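Local structure of synaptonemal complex protein 2 (Mus musculus, 5IWZ) at residues K111-N116 with M126-D131; S71-I76 with F133-V138; Q11-C16 with L30-I35; H316-Y321 with K353-T358. The protein is a major component of the axial and lateral elements of the synaptonemal complex in meiotic prophase, is required for SYCP3 incorporation, and is represented here by its N-terminal portion. All coordinates share one frame; numbering follows the deposited sequence.

Contact 1: K111-N116 with M126-D131; sequences KEIILN and MNMIED
Ile-114 and Ile-129 meet through the ends of their longer branches, their side chains crossing at about a right angle. From CB of Ile-114, CG2 goes anti to the backbone N, while CG1 (chi1 -75°) lies beside that N and starts the branch that reaches the other helix. CG1 comes within 4.2 Å of Ile-129 CG1, and the branch ends in CD1, 3.8 Å from Ile-129 CD1. On the partner, a second torsion of -54° folds CD1 of Ile-129 over so that the two methyls meet. Beside it, one residue earlier in each helix, the pairing is looser: the CG2 methyl of Ile-113 lies 4.5 Å from the CE methyl of Met-128, whose chain is extended to SD, then turns (chi3 87°). No hydrogen bond links the segments, and all four touching residues are buried. Ile-113 and Met-128 both also rest on Leu-61 and Ile-66, whereas Ile-114 packs on Val-167. Asp-131 OD2 is hydrogen-bonded to Ser-70 OG of helix 66-79. The short helix 111-115 is thus laid against the first half of the long helix 123-141 by aliphatic contact, as in the helix-on-helix layers of an armadillo-repeat-like alpha-solenoid, the family to which this region belongs.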
loop_
_atom_site.group_PDB
_atom_site.type_symbol
_atom_site.label_atom_id
_atom_site.label_comp_id
_atom_site.label_asym_id
_atom_site.label_seq_id
_atom_site.Cartn_x
_atom_site.Cartn_y
_atom_site.Cartn_z
ATOM N N LYS A 111 -15.884 0.410 3.933
ATOM C CA LYS A 111 -15.420 -0.876 4.437
ATOM C C LYS A 111 -16.175 -2.028 3.795
ATOM O O LYS A 111 -15.575 -3.061 3.472
ATOM C CB LYS A 111 -15.520 -0.911 5.959
ATOM C CG LYS A 111 -14.467 0.002 6.636
ATOM C CD LYS A 111 -14.624 0.082 8.164
ATOM C CE LYS A 111 -13.284 0.398 8.822
ATOM N NZ LYS A 111 -13.444 0.905 10.219
ATOM N N GLU A 112 -17.481 -1.859 3.570
ATOM C CA GLU A 112 -18.250 -2.880 2.864
ATOM C C GLU A 112 -17.686 -3.126 1.466
ATOM O O GLU A 112 -17.589 -4.272 1.016
ATOM C CB GLU A 112 -19.722 -2.464 2.799
ATOM C CG GLU A 112 -20.634 -3.485 2.148
ATOM C CD GLU A 112 -22.112 -3.100 2.213
ATOM O OE1 GLU A 112 -22.585 -2.726 3.310
ATOM O OE2 GLU A 112 -22.796 -3.175 1.167
ATOM N N ILE A 113 -17.295 -2.056 0.775
ATOM C CA ILE A 113 -16.680 -2.179 -0.541
ATOM C C ILE A 113 -15.322 -2.865 -0.435
ATOM O O ILE A 113 -14.992 -3.758 -1.225
ATOM C CB ILE A 113 -16.549 -0.786 -1.186
ATOM C CG1 ILE A 113 -17.919 -0.270 -1.650
ATOM C CG2 ILE A 113 -15.541 -0.813 -2.316
ATOM C CD1 ILE A 113 -17.964 1.235 -1.880
ATOM N N ILE A 114 -14.498 -2.415 0.516
ATOM C CA ILE A 114 -13.172 -2.990 0.730
ATOM C C ILE A 114 -13.269 -4.493 0.958
ATOM O O ILE A 114 -12.433 -5.265 0.474
ATOM C CB ILE A 114 -12.484 -2.279 1.911
ATOM C CG1 ILE A 114 -11.999 -0.900 1.487
ATOM C CG2 ILE A 114 -11.339 -3.112 2.474
ATOM C CD1 ILE A 114 -11.954 0.100 2.625
ATOM N N LEU A 115 -14.301 -4.938 1.677
ATOM C CA LEU A 115 -14.405 -6.364 1.957
ATOM C C LEU A 115 -14.835 -7.154 0.722
ATOM O O LEU A 115 -14.056 -7.953 0.194
ATOM C CB LEU A 115 -15.362 -6.612 3.115
ATOM C CG LEU A 115 -14.763 -6.138 4.443
ATOM C CD1 LEU A 115 -15.812 -6.137 5.530
ATOM C CD2 LEU A 115 -13.563 -6.984 4.843
ATOM N N ASN A 116 -16.054 -6.918 0.235
ATOM C CA ASN A 116 -16.652 -7.737 -0.816
ATOM C C ASN A 116 -15.921 -7.648 -2.157
ATOM O O ASN A 116 -16.457 -8.077 -3.184
ATOM C CB ASN A 116 -18.122 -7.357 -0.995
ATOM N N MET A 126 -8.925 -0.339 -5.491
ATOM C CA MET A 126 -7.539 -0.033 -5.160
ATOM C C MET A 126 -7.238 1.441 -5.390
ATOM O O MET A 126 -6.675 2.118 -4.521
ATOM C CB MET A 126 -6.614 -0.912 -6.005
ATOM C CG MET A 126 -5.139 -0.589 -5.887
ATOM S SD MET A 126 -4.482 -0.981 -4.253
ATOM C CE MET A 126 -4.147 0.652 -3.618
ATOM N N ASN A 127 -7.607 1.952 -6.565
ATOM C CA ASN A 127 -7.363 3.355 -6.883
ATOM C C ASN A 127 -8.158 4.275 -5.960
ATOM O O ASN A 127 -7.668 5.334 -5.562
ATOM C CB ASN A 127 -7.728 3.634 -8.340
ATOM C CG ASN A 127 -6.921 2.792 -9.329
ATOM O OD1 ASN A 127 -5.785 2.400 -9.051
ATOM N ND2 ASN A 127 -7.514 2.515 -10.491
ATOM N N MET A 128 -9.383 3.884 -5.610
ATOM C CA MET A 128 -10.229 4.742 -4.779
ATOM C C MET A 128 -9.606 4.951 -3.412
ATOM O O MET A 128 -9.538 6.079 -2.910
ATOM C CB MET A 128 -11.631 4.141 -4.642
ATOM C CG MET A 128 -12.583 5.014 -3.786
ATOM S SD MET A 128 -14.138 4.192 -3.407
ATOM C CE MET A 128 -13.763 3.282 -1.906
ATOM N N ILE A 129 -9.116 3.865 -2.803
ATOM C CA ILE A 129 -8.495 3.954 -1.483
ATOM C C ILE A 129 -7.177 4.717 -1.561
ATOM O O ILE A 129 -6.813 5.468 -0.646
ATOM C CB ILE A 129 -8.300 2.532 -0.916
ATOM C CG1 ILE A 129 -9.647 1.944 -0.496
ATOM C CG2 ILE A 129 -7.302 2.530 0.230
ATOM C CD1 ILE A 129 -10.415 2.844 0.459
ATOM N N GLU A 130 -6.413 4.495 -2.627
ATOM C CA GLU A 130 -5.201 5.276 -2.828
ATOM C C GLU A 130 -5.530 6.761 -2.954
ATOM O O GLU A 130 -4.858 7.612 -2.352
ATOM C CB GLU A 130 -4.484 4.758 -4.071
ATOM C CG GLU A 130 -3.115 5.316 -4.304
ATOM C CD GLU A 130 -2.584 4.903 -5.665
ATOM O OE1 GLU A 130 -3.094 3.894 -6.233
ATOM O OE2 GLU A 130 -1.670 5.596 -6.166
ATOM N N ASP A 131 -6.586 7.092 -3.713
ATOM C CA ASP A 131 -7.018 8.488 -3.815
ATOM C C ASP A 131 -7.442 9.046 -2.462
ATOM O O ASP A 131 -7.201 10.226 -2.159
ATOM C CB ASP A 131 -8.174 8.606 -4.808
ATOM C CG ASP A 131 -7.755 8.281 -6.232
ATOM O OD1 ASP A 131 -6.562 8.499 -6.565
ATOM O OD2 ASP A 131 -8.613 7.791 -7.003
#

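Contact 2: S71-I76 with F133-V138; sequences SILISI and FDLLMV
A first torsion of 178° carries CG of Leu-135 away from its own N, extending the isobutyl group from helix 123-141 toward helix 66-79, and chi2 of 47° spreads its two methyls between Leu-73 and Ile-76. Leu-73 has a different first torsion, -66°, with CG beside its own N, and offers CD2. The two CD2 methyls of Leu-73 and Leu-135 touch at 3.8 Å, the side chains crossing at about a right angle. The second methyl, Leu-135 CD1, meets the CG2 branch of Ile-76 at 4.1 Å, so that one leucine fits against two residues three apart on the facing helix. The backbones come close here, with 6.8 Å between the CA atoms of Leu-73 and Leu-135, and Leu-135 CD2 also lies 4.1 Å from Leu-73 O. Within helix 66-79, Ser-71 O accepts from both the N and the OG of Ser-75, which approach opposite faces of its plane; the OG bond is 2.7 Å long. Ile-76 continues onto Leu-53 of helix 49-63. No hydrogen bond crosses between the helices, and the three touching residues are buried and aliphatic, consistent with a junction held by the fit of branched methyls and the exclusion of water.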
loop_
_atom_site.group_PDB
_atom_site.type_symbol
_atom_site.label_atom_id
_atom_site.label_comp_id
_atom_site.label_asym_id
_atom_site.label_seq_id
_atom_site.Cartn_x
_atom_site.Cartn_y
_atom_site.Cartn_z
ATOM N N SER A 71 -13.017 10.207 -8.601
ATOM C CA SER A 71 -12.966 11.489 -9.302
ATOM C C SER A 71 -13.244 12.650 -8.348
ATOM O O SER A 71 -12.626 13.717 -8.459
ATOM C CB SER A 71 -13.938 11.494 -10.495
ATOM O OG SER A 71 -15.300 11.600 -10.091
ATOM N N ILE A 72 -14.141 12.458 -7.377
ATOM C CA ILE A 72 -14.401 13.520 -6.408
ATOM C C ILE A 72 -13.177 13.744 -5.524
ATOM O O ILE A 72 -12.754 14.884 -5.302
ATOM C CB ILE A 72 -15.648 13.199 -5.559
ATOM C CG1 ILE A 72 -16.900 13.079 -6.437
ATOM C CG2 ILE A 72 -15.844 14.285 -4.537
ATOM C CD1 ILE A 72 -18.006 12.183 -5.837
ATOM N N LEU A 73 -12.602 12.657 -4.990
ATOM C CA LEU A 73 -11.467 12.793 -4.076
ATOM C C LEU A 73 -10.293 13.475 -4.759
ATOM O O LEU A 73 -9.586 14.281 -4.141
ATOM C CB LEU A 73 -11.043 11.419 -3.549
ATOM C CG LEU A 73 -12.056 10.722 -2.658
ATOM C CD1 LEU A 73 -11.701 9.254 -2.536
ATOM C CD2 LEU A 73 -12.077 11.382 -1.283
ATOM N N ILE A 74 -10.078 13.168 -6.039
ATOM C CA ILE A 74 -8.982 13.774 -6.788
ATOM C C ILE A 74 -9.231 15.261 -7.008
ATOM O O ILE A 74 -8.304 16.077 -6.920
ATOM C CB ILE A 74 -8.784 13.011 -8.109
ATOM C CG1 ILE A 74 -8.108 11.654 -7.834
ATOM C CG2 ILE A 74 -7.978 13.825 -9.121
ATOM C CD1 ILE A 74 -8.200 10.660 -9.015
ATOM N N SER A 75 -10.488 15.645 -7.262
ATOM C CA SER A 75 -10.817 17.055 -7.472
ATOM C C SER A 75 -10.534 17.887 -6.230
ATOM O O SER A 75 -10.012 19.004 -6.328
ATOM C CB SER A 75 -12.289 17.204 -7.876
ATOM O OG SER A 75 -12.587 16.377 -8.996
ATOM N N ILE A 76 -10.903 17.377 -5.052
ATOM C CA ILE A 76 -10.653 18.108 -3.808
ATOM C C ILE A 76 -9.154 18.288 -3.592
ATOM O O ILE A 76 -8.672 19.394 -3.327
ATOM C CB ILE A 76 -11.301 17.375 -2.621
ATOM C CG1 ILE A 76 -12.795 17.176 -2.866
ATOM C CG2 ILE A 76 -11.053 18.136 -1.328
ATOM C CD1 ILE A 76 -13.386 16.048 -2.029
ATOM N N PHE A 133 -6.305 8.088 0.577
ATOM C CA PHE A 133 -5.119 8.338 1.391
ATOM C C PHE A 133 -4.304 9.501 0.848
ATOM O O PHE A 133 -3.763 10.282 1.639
ATOM C CB PHE A 133 -4.274 7.072 1.494
ATOM C CG PHE A 133 -4.824 6.065 2.463
ATOM C CD1 PHE A 133 -5.114 6.428 3.769
ATOM C CD2 PHE A 133 -5.060 4.753 2.067
ATOM C CE1 PHE A 133 -5.639 5.507 4.667
ATOM C CE2 PHE A 133 -5.580 3.827 2.965
ATOM C CZ PHE A 133 -5.871 4.206 4.265
ATOM N N ASP A 134 -4.254 9.668 -0.489
ATOM C CA ASP A 134 -3.583 10.829 -1.077
ATOM C C ASP A 134 -4.176 12.128 -0.550
ATOM O O ASP A 134 -3.450 13.075 -0.218
ATOM C CB ASP A 134 -3.685 10.801 -2.605
ATOM C CG ASP A 134 -2.763 9.768 -3.251
ATOM O OD1 ASP A 134 -1.780 9.339 -2.616
ATOM O OD2 ASP A 134 -3.019 9.391 -4.416
ATOM N N LEU A 135 -5.506 12.206 -0.493
ATOM C CA LEU A 135 -6.143 13.371 0.097
ATOM C C LEU A 135 -5.814 13.475 1.585
ATOM O O LEU A 135 -5.561 14.568 2.095
ATOM C CB LEU A 135 -7.653 13.306 -0.142
ATOM C CG LEU A 135 -8.534 14.408 0.438
ATOM C CD1 LEU A 135 -7.981 15.814 0.156
ATOM C CD2 LEU A 135 -9.993 14.263 -0.089
ATOM N N LEU A 136 -5.804 12.342 2.300
ATOM C CA LEU A 136 -5.386 12.362 3.700
ATOM C C LEU A 136 -3.989 12.968 3.862
ATOM O O LEU A 136 -3.737 13.724 4.805
ATOM C CB LEU A 136 -5.403 10.944 4.268
ATOM C CG LEU A 136 -6.274 10.506 5.450
ATOM C CD1 LEU A 136 -5.504 9.465 6.256
ATOM C CD2 LEU A 136 -6.753 11.657 6.328
ATOM N N MET A 137 -3.055 12.635 2.961
ATOM C CA MET A 137 -1.699 13.171 3.125
ATOM C C MET A 137 -1.647 14.676 2.877
ATOM O O MET A 137 -0.846 15.365 3.510
ATOM C CB MET A 137 -0.697 12.452 2.206
ATOM C CG MET A 137 -0.428 10.992 2.567
ATOM S SD MET A 137 -0.060 10.666 4.315
ATOM C CE MET A 137 1.300 11.814 4.617
ATOM N N VAL A 138 -2.474 15.198 1.956
ATOM C CA VAL A 138 -2.557 16.644 1.735
ATOM C C VAL A 138 -3.013 17.358 3.005
ATOM O O VAL A 138 -2.505 18.435 3.356
ATOM C CB VAL A 138 -3.498 16.944 0.547
ATOM C CG1 VAL A 138 -3.925 18.411 0.539
ATOM C CG2 VAL A 138 -2.838 16.562 -0.790
#

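Contact 3: Q11-C16 with L30-I35; sequences QQLEKC and LALLQI
Leu-32 points from helix 27-32 toward helix 13-23 and presents its CD1 methyl to both Leu-13 and Cys-16, residues three apart on the facing helix. The side chains of Leu-13 and Leu-32 cross obliquely, meeting end methyl to end methyl with 3.8 Å between the two CD1 atoms. The bond from the backbone of Leu-13 does not itself aim at the partner; CG set anti to the backbone N (chi1 179°) swings the branch across. Cys-16 needs no such reach. Its CB already faces the other segment, and SG lies 3.6 Å from Leu-32 CD1 and 3.8 Å from Leu-32 CG, so the sulfur rests against the branch point as well as one methyl. The three residues are buried, and no hydrogen bond joins the segments. A type I beta turn from Leu-32 to Ile-35 redirects the chain, and the amide of Gln-34, a poorly ordered residue, folds back to give a 2.9 Å bond from its NE2 to Leu-30 O. Leu-29 touches both Leu-13 and Cys-16, Pro-8 covers Leu-32, and Glu-14 forms a salt bridge with Lys-52. Here the first two helices of the chain fold back on each other as a compact helical hairpin, at the N-terminal end of the armadillo-repeat-like region.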
loop_
_atom_site.group_PDB
_atom_site.type_symbol
_atom_site.label_atom_id
_atom_site.label_comp_id
_atom_site.label_asym_id
_atom_site.label_seq_id
_atom_site.Cartn_x
_atom_site.Cartn_y
_atom_site.Cartn_z
ATOM N N GLN A 11 -13.021 28.118 -11.277
ATOM C CA GLN A 11 -13.754 28.926 -10.309
ATOM C C GLN A 11 -15.159 28.400 -10.053
ATOM O O GLN A 11 -15.801 28.831 -9.088
ATOM C CB GLN A 11 -13.829 30.375 -10.797
ATOM C CG GLN A 11 -12.476 31.001 -11.058
ATOM C CD GLN A 11 -12.594 32.341 -11.751
ATOM O OE1 GLN A 11 -12.056 33.346 -11.280
ATOM N NE2 GLN A 11 -13.311 32.367 -12.876
ATOM N N GLN A 12 -15.637 27.483 -10.888
ATOM C CA GLN A 12 -16.965 26.900 -10.811
ATOM C C GLN A 12 -16.978 25.560 -10.094
ATOM O O GLN A 12 -17.978 24.837 -10.187
ATOM C CB GLN A 12 -17.523 26.718 -12.221
ATOM C CG GLN A 12 -17.561 27.982 -13.016
ATOM C CD GLN A 12 -18.881 28.676 -12.874
ATOM O OE1 GLN A 12 -19.778 28.500 -13.703
ATOM N NE2 GLN A 12 -19.023 29.464 -11.813
ATOM N N LEU A 13 -15.890 25.211 -9.397
ATOM C CA LEU A 13 -15.784 23.921 -8.720
ATOM C C LEU A 13 -17.025 23.597 -7.905
ATOM O O LEU A 13 -17.562 22.489 -7.997
ATOM C CB LEU A 13 -14.548 23.890 -7.813
ATOM C CG LEU A 13 -14.338 22.581 -7.030
ATOM C CD1 LEU A 13 -14.156 21.385 -7.966
ATOM C CD2 LEU A 13 -13.150 22.664 -6.044
ATOM N N GLU A 14 -17.492 24.545 -7.081
ATOM C CA GLU A 14 -18.645 24.236 -6.240
ATOM C C GLU A 14 -19.890 23.996 -7.086
ATOM O O GLU A 14 -20.685 23.093 -6.788
ATOM C CB GLU A 14 -18.887 25.340 -5.210
ATOM C CG GLU A 14 -20.075 25.029 -4.306
ATOM C CD GLU A 14 -20.077 25.802 -2.981
ATOM O OE1 GLU A 14 -19.117 26.548 -2.695
ATOM O OE2 GLU A 14 -21.055 25.644 -2.216
ATOM N N LYS A 15 -20.064 24.765 -8.166
ATOM C CA LYS A 15 -21.206 24.513 -9.034
ATOM C C LYS A 15 -21.098 23.151 -9.709
ATOM O O LYS A 15 -22.117 22.468 -9.884
ATOM C CB LYS A 15 -21.359 25.641 -10.056
ATOM C CG LYS A 15 -21.902 26.926 -9.430
ATOM C CD LYS A 15 -21.465 28.177 -10.179
ATOM C CE LYS A 15 -22.183 29.412 -9.647
ATOM N NZ LYS A 15 -23.295 29.882 -10.519
ATOM N N CYS A 16 -19.881 22.712 -10.040
ATOM C CA CYS A 16 -19.717 21.349 -10.541
ATOM C C CYS A 16 -20.178 20.334 -9.506
ATOM O O CYS A 16 -20.820 19.332 -9.853
ATOM C CB CYS A 16 -18.256 21.082 -10.926
ATOM S SG CYS A 16 -17.644 22.147 -12.236
ATOM N N LEU A 30 -15.695 16.403 -14.333
ATOM C CA LEU A 30 -14.685 15.720 -15.124
ATOM C C LEU A 30 -13.941 16.696 -16.025
ATOM O O LEU A 30 -12.733 16.549 -16.246
ATOM C CB LEU A 30 -15.325 14.613 -15.953
ATOM C CG LEU A 30 -15.660 13.297 -15.272
ATOM C CD1 LEU A 30 -16.395 12.407 -16.258
ATOM C CD2 LEU A 30 -14.404 12.606 -14.748
ATOM N N ALA A 31 -14.638 17.703 -16.547
ATOM C CA ALA A 31 -13.974 18.669 -17.412
ATOM C C ALA A 31 -12.906 19.442 -16.644
ATOM O O ALA A 31 -11.826 19.728 -17.183
ATOM C CB ALA A 31 -15.002 19.617 -18.035
ATOM N N LEU A 32 -13.176 19.762 -15.370
ATOM C CA LEU A 32 -12.171 20.444 -14.561
ATOM C C LEU A 32 -10.918 19.598 -14.406
ATOM O O LEU A 32 -9.804 20.131 -14.352
ATOM C CB LEU A 32 -12.724 20.790 -13.183
ATOM C CG LEU A 32 -13.922 21.716 -13.099
ATOM C CD1 LEU A 32 -14.097 22.119 -11.645
ATOM C CD2 LEU A 32 -13.734 22.926 -14.003
ATOM N N LEU A 33 -11.078 18.278 -14.315
ATOM C CA LEU A 33 -9.927 17.402 -14.153
ATOM C C LEU A 33 -8.976 17.453 -15.344
ATOM O O LEU A 33 -7.874 16.900 -15.252
ATOM C CB LEU A 33 -10.391 15.960 -13.912
ATOM C CG LEU A 33 -11.070 15.660 -12.570
ATOM C CD1 LEU A 33 -11.484 14.208 -12.496
ATOM C CD2 LEU A 33 -10.152 15.997 -11.408
ATOM N N GLN A 34 -9.353 18.102 -16.444
ATOM C CA GLN A 34 -8.465 18.219 -17.597
ATOM C C GLN A 34 -7.707 19.542 -17.633
ATOM O O GLN A 34 -6.916 19.758 -18.556
ATOM C CB GLN A 34 -9.241 18.046 -18.911
ATOM C CG GLN A 34 -10.332 16.976 -18.907
ATOM C CD GLN A 34 -9.873 15.626 -18.379
ATOM O OE1 GLN A 34 -8.743 15.192 -18.627
ATOM N NE2 GLN A 34 -10.763 14.946 -17.647
ATOM N N ILE A 35 -7.928 20.425 -16.657
ATOM C CA ILE A 35 -7.222 21.700 -16.550
ATOM C C ILE A 35 -5.991 21.516 -15.675
ATOM O O ILE A 35 -6.019 20.774 -14.686
ATOM C CB ILE A 35 -8.135 22.793 -15.962
ATOM C CG1 ILE A 35 -9.435 22.923 -16.743
ATOM C CG2 ILE A 35 -7.424 24.134 -15.941
ATOM C CD1 ILE A 35 -10.393 23.910 -16.101
#

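Contact 4: H316-Y321 with K353-T358; sequences HTLSFY and KLLTLT
Strands 317-321 and 352-359 belong to different antiparallel sheets of the Spt16M-like domain, a member of the pleckstrin-homology (PH) clan, and meet through leucines that project between the sheets. Leu-318 and Leu-355 reach toward each other tip to tip, their CD2 methyls 4.1 Å apart. The same methyl of Leu-318 lies 4.5 Å from CD1 of Leu-357, two residues along the partner strand, so one group is set against two neighbours on the same face of that strand. The two leucines of 353-358 reach it with different torsions: CG of Leu-355 is anti to its backbone N (chi1 169°), whereas that of Leu-357 lies beside its N (chi1 -60°). Their backbones stay well apart, the CA atoms of Leu-318 and Leu-357 being 10.5 Å from each other, a separation bridged by side chains alone. Each strand finds its backbone partners within its own sheet, Leu-318 pairing with Val-336 and Leu-354 with Glu-347. Phe-375 and Phe-391 both touch Leu-318 and Leu-357, adding aromatic surface around the aliphatic ends, and His-316 with Thr-317 forms a G1 beta bulge opposite Asn-312. With three buried leucines and no hydrogen bond between the segments, the two sheets are joined here by dispersion and the hydrophobic effect, which carry little directional preference.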
loop_
_atom_site.group_PDB
_atom_site.type_symbol
_atom_site.label_atom_id
_atom_site.label_comp_id
_atom_site.label_asym_id
_atom_site.label_seq_id
_atom_site.Cartn_x
_atom_site.Cartn_y
_atom_site.Cartn_z
ATOM N N HIS A 316 0.024 -14.458 -3.286
ATOM C CA HIS A 316 0.227 -15.131 -4.573
ATOM C C HIS A 316 1.050 -14.260 -5.511
ATOM O O HIS A 316 0.688 -14.014 -6.663
ATOM C CB HIS A 316 -1.110 -15.539 -5.197
ATOM C CG HIS A 316 -1.791 -16.632 -4.439
ATOM N ND1 HIS A 316 -1.650 -17.961 -4.768
ATOM C CD2 HIS A 316 -2.558 -16.601 -3.320
ATOM C CE1 HIS A 316 -2.332 -18.700 -3.909
ATOM N NE2 HIS A 316 -2.889 -17.899 -3.018
ATOM N N THR A 317 2.169 -13.762 -4.987
ATOM C CA THR A 317 3.105 -12.966 -5.761
ATOM C C THR A 317 4.509 -13.516 -5.564
ATOM O O THR A 317 4.800 -14.232 -4.600
ATOM C CB THR A 317 3.106 -11.476 -5.344
ATOM O OG1 THR A 317 3.612 -11.360 -4.004
ATOM C CG2 THR A 317 1.697 -10.881 -5.410
ATOM N N LEU A 318 5.393 -13.140 -6.467
ATOM C CA LEU A 318 6.822 -13.290 -6.248
ATOM C C LEU A 318 7.407 -11.885 -6.235
ATOM O O LEU A 318 7.068 -11.066 -7.094
ATOM C CB LEU A 318 7.445 -14.222 -7.315
ATOM C CG LEU A 318 8.687 -14.108 -8.213
ATOM C CD1 LEU A 318 9.755 -13.140 -7.806
ATOM C CD2 LEU A 318 9.320 -15.492 -8.364
ATOM N N SER A 319 8.231 -11.583 -5.236
ATOM C CA SER A 319 8.753 -10.231 -5.130
ATOM C C SER A 319 10.220 -10.258 -4.749
ATOM O O SER A 319 10.740 -11.228 -4.178
ATOM C CB SER A 319 7.953 -9.361 -4.125
ATOM O OG SER A 319 8.137 -9.821 -2.797
ATOM N N PHE A 320 10.890 -9.162 -5.075
ATOM C CA PHE A 320 12.310 -9.090 -4.793
ATOM C C PHE A 320 12.722 -7.644 -4.963
ATOM O O PHE A 320 12.008 -6.847 -5.583
ATOM C CB PHE A 320 13.122 -10.017 -5.725
ATOM C CG PHE A 320 12.882 -9.773 -7.188
ATOM C CD1 PHE A 320 13.788 -9.050 -7.938
ATOM C CD2 PHE A 320 11.749 -10.257 -7.816
ATOM C CE1 PHE A 320 13.562 -8.822 -9.285
ATOM C CE2 PHE A 320 11.524 -10.019 -9.153
ATOM C CZ PHE A 320 12.433 -9.304 -9.887
ATOM N N TYR A 321 13.869 -7.314 -4.381
ATOM C CA TYR A 321 14.485 -6.012 -4.555
ATOM C C TYR A 321 15.573 -6.109 -5.602
ATOM O O TYR A 321 16.230 -7.145 -5.754
ATOM C CB TYR A 321 15.103 -5.476 -3.261
ATOM C CG TYR A 321 14.124 -5.117 -2.165
ATOM C CD1 TYR A 321 13.359 -3.952 -2.232
ATOM C CD2 TYR A 321 14.004 -5.917 -1.033
ATOM C CE1 TYR A 321 12.475 -3.617 -1.213
ATOM C CE2 TYR A 321 13.126 -5.591 -0.011
ATOM C CZ TYR A 321 12.365 -4.450 -0.109
ATOM O OH TYR A 321 11.514 -4.151 0.922
ATOM N N LYS A 353 18.899 -24.467 -11.432
ATOM C CA LYS A 353 17.463 -24.559 -11.659
ATOM C C LYS A 353 16.959 -23.219 -12.187
ATOM O O LYS A 353 17.083 -22.194 -11.505
ATOM C CB LYS A 353 16.722 -24.933 -10.379
ATOM C CG LYS A 353 16.519 -26.408 -10.193
ATOM C CD LYS A 353 15.634 -26.688 -9.001
ATOM C CE LYS A 353 15.709 -28.164 -8.659
ATOM N NZ LYS A 353 15.392 -28.396 -7.225
ATOM N N LEU A 354 16.372 -23.240 -13.380
ATOM C CA LEU A 354 15.890 -22.047 -14.060
ATOM C C LEU A 354 14.376 -21.979 -13.945
ATOM O O LEU A 354 13.670 -22.878 -14.417
ATOM C CB LEU A 354 16.299 -22.057 -15.533
ATOM C CG LEU A 354 15.851 -20.845 -16.343
ATOM C CD1 LEU A 354 16.292 -19.578 -15.652
ATOM C CD2 LEU A 354 16.392 -20.902 -17.789
ATOM N N LEU A 355 13.883 -20.935 -13.291
ATOM C CA LEU A 355 12.462 -20.606 -13.280
ATOM C C LEU A 355 12.249 -19.531 -14.337
ATOM O O LEU A 355 12.761 -18.413 -14.199
ATOM C CB LEU A 355 12.025 -20.114 -11.898
ATOM C CG LEU A 355 10.619 -19.490 -11.824
ATOM C CD1 LEU A 355 9.537 -20.529 -12.119
ATOM C CD2 LEU A 355 10.415 -18.875 -10.429
ATOM N N THR A 356 11.505 -19.872 -15.390
ATOM C CA THR A 356 11.160 -18.947 -16.465
ATOM C C THR A 356 9.685 -18.592 -16.363
ATOM O O THR A 356 8.836 -19.479 -16.476
ATOM C CB THR A 356 11.445 -19.569 -17.830
ATOM O OG1 THR A 356 12.819 -19.946 -17.886
ATOM C CG2 THR A 356 11.165 -18.552 -18.958
ATOM N N LEU A 357 9.389 -17.304 -16.135
ATOM C CA LEU A 357 8.017 -16.789 -16.063
ATOM C C LEU A 357 7.700 -16.051 -17.349
ATOM O O LEU A 357 8.349 -15.049 -17.658
ATOM C CB LEU A 357 7.818 -15.820 -14.896
ATOM C CG LEU A 357 8.029 -16.190 -13.427
ATOM C CD1 LEU A 357 7.821 -14.932 -12.551
ATOM C CD2 LEU A 357 7.085 -17.309 -13.026
ATOM N N THR A 358 6.713 -16.537 -18.091
ATOM C CA THR A 358 6.193 -15.813 -19.244
ATOM C C THR A 358 5.068 -14.912 -18.750
ATOM O O THR A 358 4.077 -15.406 -18.209
ATOM C CB THR A 358 5.691 -16.781 -20.315
ATOM O OG1 THR A 358 6.773 -17.597 -20.758
ATOM C CG2 THR A 358 5.117 -16.034 -21.521
#

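Contacts 1, 2 and 3 all lie in the armadillo-repeat-like region; contact 4 lies in the Spt16M-like domain. Contacts 1 and 2 share helix 123-141, and contact 1 is nested within the loop that contact 2 closes; their centres are about 14 Å apart, and Met-128 O packs 3.9 Å from Leu-73 CD1. Contact 3 closes earlier in the chain but adjoins contact 2, with Leu-33 CD2 3.8 Å from Ile-74 CG2. Packing therefore runs continuously from contact 3 through contact 2 to contact 1. Contact 4 stands apart: its nearest atoms are about 12 Å from contact 1, and its centre is about 44 Å from that of contact 3.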